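Local coordinates for protein nucleoporin nup120 (Schizosaccharomyces pombe, PDB 4GQ2) that serves as a structural component of the nuclear pore complex, whose nucleoporins also can dock transiently associated nuclear transport factors, at residues P790-A793 with T794-S798; E809-L812 with V813-L816. One frame throughout, in Å; residues are numbered along the deposited sequence.

Contact 1. Residues P790-A793 with T794-S798; sequences PLHA and TVISS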
loop_
_atom_site.group_PDB
_atom_site.type_symbol
_atom_site.label_atom_id
_atom_site.label_comp_id
_atom_site.label_asym_id
_atom_site.label_seq_id
_atom_site.Cartn_x
_atom_site.Cartn_y
_atom_site.Cartn_z
ATOM N N PRO A 790 -17.926 -16.186 0.485
ATOM C CA PRO A 790 -16.474 -16.374 0.345
ATOM C C PRO A 790 -15.674 -15.200 0.901
ATOM O O PRO A 790 -14.473 -15.339 1.151
ATOM C CB PRO A 790 -16.266 -16.476 -1.169
ATOM C CG PRO A 790 -17.462 -15.814 -1.763
ATOM C CD PRO A 790 -18.592 -16.144 -0.828
ATOM N N LEU A 791 -16.333 -14.058 1.094
ATOM C CA LEU A 791 -15.692 -12.904 1.721
ATOM C C LEU A 791 -15.274 -13.211 3.157
ATOM O O LEU A 791 -14.088 -13.137 3.481
ATOM C CB LEU A 791 -16.594 -11.674 1.668
ATOM C CG LEU A 791 -16.163 -10.442 2.471
ATOM C CD1 LEU A 791 -14.813 -9.897 2.021
ATOM C CD2 LEU A 791 -17.242 -9.375 2.357
ATOM N N HIS A 792 -16.242 -13.567 4.003
ATOM C CA HIS A 792 -15.962 -13.933 5.392
ATOM C C HIS A 792 -14.998 -15.094 5.517
ATOM O O HIS A 792 -14.165 -15.126 6.432
ATOM C CB HIS A 792 -17.261 -14.234 6.140
ATOM C CG HIS A 792 -17.051 -14.580 7.595
ATOM N ND1 HIS A 792 -16.932 -13.639 8.551
ATOM C CD2 HIS A 792 -16.896 -15.809 8.232
ATOM C CE1 HIS A 792 -16.728 -14.232 9.745
ATOM N NE2 HIS A 792 -16.704 -15.560 9.548
ATOM N N ALA A 793 -15.091 -16.057 4.602
ATOM C CA ALA A 793 -14.226 -17.238 4.665
ATOM C C ALA A 793 -12.782 -16.891 4.339
ATOM O O ALA A 793 -11.864 -17.405 4.971
ATOM C CB ALA A 793 -14.739 -18.350 3.751
ATOM N N THR A 794 -12.581 -16.024 3.350
ATOM C CA THR A 794 -11.228 -15.625 2.954
ATOM C C THR A 794 -10.538 -14.830 4.070
ATOM O O THR A 794 -9.401 -15.132 4.450
ATOM C CB THR A 794 -11.233 -14.885 1.608
ATOM O OG1 THR A 794 -11.861 -15.725 0.630
ATOM C CG2 THR A 794 -9.814 -14.554 1.138
ATOM N N VAL A 795 -11.248 -13.852 4.625
ATOM C CA VAL A 795 -10.738 -13.102 5.763
ATOM C C VAL A 795 -10.298 -14.074 6.854
ATOM O O VAL A 795 -9.111 -14.129 7.204
ATOM C CB VAL A 795 -11.782 -12.107 6.307
ATOM C CG1 VAL A 795 -11.219 -11.353 7.502
ATOM C CG2 VAL A 795 -12.209 -11.133 5.216
ATOM N N ILE A 796 -11.253 -14.859 7.357
ATOM C CA ILE A 796 -11.005 -15.805 8.450
ATOM C C ILE A 796 -9.834 -16.733 8.141
ATOM O O ILE A 796 -8.960 -16.937 8.986
ATOM C CB ILE A 796 -12.293 -16.591 8.821
ATOM C CG1 ILE A 796 -13.205 -15.741 9.711
ATOM C CG2 ILE A 796 -11.976 -17.909 9.517
ATOM C CD1 ILE A 796 -12.669 -15.480 11.106
ATOM N N SER A 797 -9.799 -17.272 6.924
ATOM C CA SER A 797 -8.698 -18.145 6.508
ATOM C C SER A 797 -7.358 -17.415 6.532
ATOM O O SER A 797 -6.368 -17.953 7.039
ATOM C CB SER A 797 -8.955 -18.725 5.117
ATOM O OG SER A 797 -10.206 -19.387 5.078
ATOM N N SER A 798 -7.341 -16.193 5.985
ATOM C CA SER A 798 -6.145 -15.340 5.975
ATOM C C SER A 798 -5.643 -15.084 7.383
ATOM O O SER A 798 -4.449 -15.203 7.644
ATOM C CB SER A 798 -6.429 -14.008 5.284
ATOM O OG SER A 798 -6.887 -14.210 3.959
#
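P790, in the first turn of helix 790-803, offers its carbonyl O to both the backbone and the side chain of T794. The T794 OG1 hydroxyl donates to P790 O at 2.7 Å, beside the longer i to i+4 bond from T794 N to the same oxygen. A chi1 of -56° sets OG1 next to its own backbone N, within reach of the carbonyl one turn earlier; it is also hydrogen-bonded to S780 N. Next along the chain, L791 O takes V795 N in a nearly straight bond of 3.1 Å, while L791 CD1 lies 4.3 Å from V795 CG2. The H792 side chain runs along that of I796, whose CG1 sits over a face of the imidazole, 3.9 Å from the ring centroid, as a CH-pi contact. A793 repeats the pattern of P790: S797 OG (2.6 Å) and S797 N come to A793 O from opposite faces of its plane. A valine at T794 would probably leave P790 O with one donor fewer and S780 N without its mate. The buried hydroxyls thus give their protons to carbonyls one turn back, and T794 OG1 still accepts from S780 N, tying the helix to the chain before it.

Contact 2. Residues E809-L812 with V813-L816; sequences ENDL and VTEL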
loop_
_atom_site.group_PDB
_atom_site.type_symbol
_atom_site.label_atom_id
_atom_site.label_comp_id
_atom_site.label_asym_id
_atom_site.label_seq_id
_atom_site.Cartn_x
_atom_site.Cartn_y
_atom_site.Cartn_z
ATOM N N GLU A 809 5.567 -25.868 9.937
ATOM C CA GLU A 809 5.176 -24.905 8.906
ATOM C C GLU A 809 6.323 -24.066 8.356
ATOM O O GLU A 809 7.327 -23.819 9.035
ATOM C CB GLU A 809 4.050 -23.988 9.406
ATOM C CG GLU A 809 2.721 -24.139 8.674
ATOM C CD GLU A 809 2.194 -25.563 8.661
ATOM O OE1 GLU A 809 1.307 -25.873 9.483
ATOM O OE2 GLU A 809 2.663 -26.373 7.833
ATOM N N ASN A 810 6.162 -23.654 7.103
ATOM C CA ASN A 810 7.048 -22.684 6.494
ATOM C C ASN A 810 6.649 -21.274 6.910
ATOM O O ASN A 810 5.531 -21.043 7.375
ATOM C CB ASN A 810 7.035 -22.824 4.970
ATOM C CG ASN A 810 7.806 -24.042 4.486
ATOM O OD1 ASN A 810 8.888 -24.355 4.989
ATOM N ND2 ASN A 810 7.254 -24.731 3.493
ATOM N N ASP A 811 7.574 -20.340 6.744
ATOM C CA ASP A 811 7.348 -18.960 7.114
ATOM C C ASP A 811 6.441 -18.237 6.126
ATOM O O ASP A 811 6.620 -18.334 4.905
ATOM C CB ASP A 811 8.674 -18.221 7.220
ATOM C CG ASP A 811 8.549 -16.945 7.992
ATOM O OD1 ASP A 811 8.231 -17.024 9.195
ATOM O OD2 ASP A 811 8.762 -15.867 7.405
ATOM N N LEU A 812 5.483 -17.500 6.674
ATOM C CA LEU A 812 4.524 -16.723 5.883
ATOM C C LEU A 812 5.186 -15.674 4.977
ATOM O O LEU A 812 4.747 -15.462 3.840
ATOM C CB LEU A 812 3.517 -16.063 6.823
ATOM C CG LEU A 812 2.229 -15.371 6.355
ATOM C CD1 LEU A 812 2.493 -13.987 5.759
ATOM C CD2 LEU A 812 1.423 -16.260 5.419
ATOM N N VAL A 813 6.243 -15.031 5.467
ATOM C CA VAL A 813 6.962 -14.038 4.661
ATOM C C VAL A 813 7.560 -14.720 3.442
ATOM O O VAL A 813 7.394 -14.253 2.320
ATOM C CB VAL A 813 8.062 -13.314 5.459
ATOM C CG1 VAL A 813 8.878 -12.415 4.551
ATOM C CG2 VAL A 813 7.451 -12.491 6.584
ATOM N N THR A 814 8.231 -15.845 3.667
ATOM C CA THR A 814 8.859 -16.571 2.577
ATOM C C THR A 814 7.821 -16.981 1.539
ATOM O O THR A 814 8.022 -16.768 0.342
ATOM C CB THR A 814 9.638 -17.792 3.077
ATOM O OG1 THR A 814 10.584 -17.378 4.074
ATOM C CG2 THR A 814 10.374 -18.441 1.931
ATOM N N GLU A 815 6.708 -17.536 2.012
ATOM C CA GLU A 815 5.616 -17.972 1.147
ATOM C C GLU A 815 5.073 -16.830 0.292
ATOM O O GLU A 815 4.971 -16.960 -0.924
ATOM C CB GLU A 815 4.483 -18.581 1.974
ATOM C CG GLU A 815 4.813 -19.932 2.603
ATOM C CD GLU A 815 3.650 -20.525 3.389
ATOM O OE1 GLU A 815 2.540 -19.945 3.370
ATOM O OE2 GLU A 815 3.847 -21.578 4.028
ATOM N N LEU A 816 4.731 -15.713 0.930
ATOM C CA LEU A 816 4.142 -14.603 0.198
ATOM C C LEU A 816 5.137 -14.003 -0.793
ATOM O O LEU A 816 4.810 -13.846 -1.977
ATOM C CB LEU A 816 3.565 -13.535 1.144
ATOM C CG LEU A 816 3.037 -12.261 0.474
ATOM C CD1 LEU A 816 1.980 -12.593 -0.574
ATOM C CD2 LEU A 816 2.488 -11.287 1.513
HETATM O O HOH W 1 11.196 -15.635 5.813
#
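The D811 carboxylate leans along the V813 side chain at the start of helix 812-822. D811 is the N-cap: its CG stands anti to the backbone N (chi1 -162°), which swings the carboxylate forward over the first turn. From there OD2 accepts a weak bond from V813 N at 3.3 Å, bent to 134° at the hydrogen, and brushes V813 CB at the same 3.3 Å. A water bridges on from the cap, donating to OD2 at 2.9 Å and hydrogen-bonding T814 OG1, so the threonine hydroxyl meets the carboxylate through solvent. The other carboxylate oxygen, OD1, forms a salt bridge with R730 of helix 719-739.

The D811 main chain works separately from its side chain. D811 O receives E815 N in the carbonyl plane at 3.0 Å, and E815 CG lies against that same oxygen at 3.3 Å. Beyond CG the glutamate is extended, running back past the cap until OE2 comes 3.6 Å from N810 CB. L812 and L816, joined by the bond from L816 N to L812 O, both pack on F734 and F774.

The carboxylate of D811 thus serves two ends at once: it gives the helix start an acceptor, where its negative charge would probably interact favourably with the positive end of the helix dipole, and it ties that start to R730, which probably helps hold the carboxylate's rotation.

Overall arrangement
Contact 1 comes first along the chain, in the opening turns of helix 790-803, and contact 2 follows where the next helix, 812-822, begins. Their centres are 19 Å apart and their nearest atoms about 6 Å, so the two do not touch. Each packs on different neighbours in the helical part of the protein: contact 1 beside helix 672-703, and contact 2 against helices 719-739, 770-777 and 840-852. Contact 1 lies about 12 Å from the centre of the chain and contact 2 about 24 Å. Residues 813-816 lie roughly where the HEAT repeats of Nup120 begin. The two successive helices thus lead from the middle of this pore scaffold component toward its helical C-terminal part.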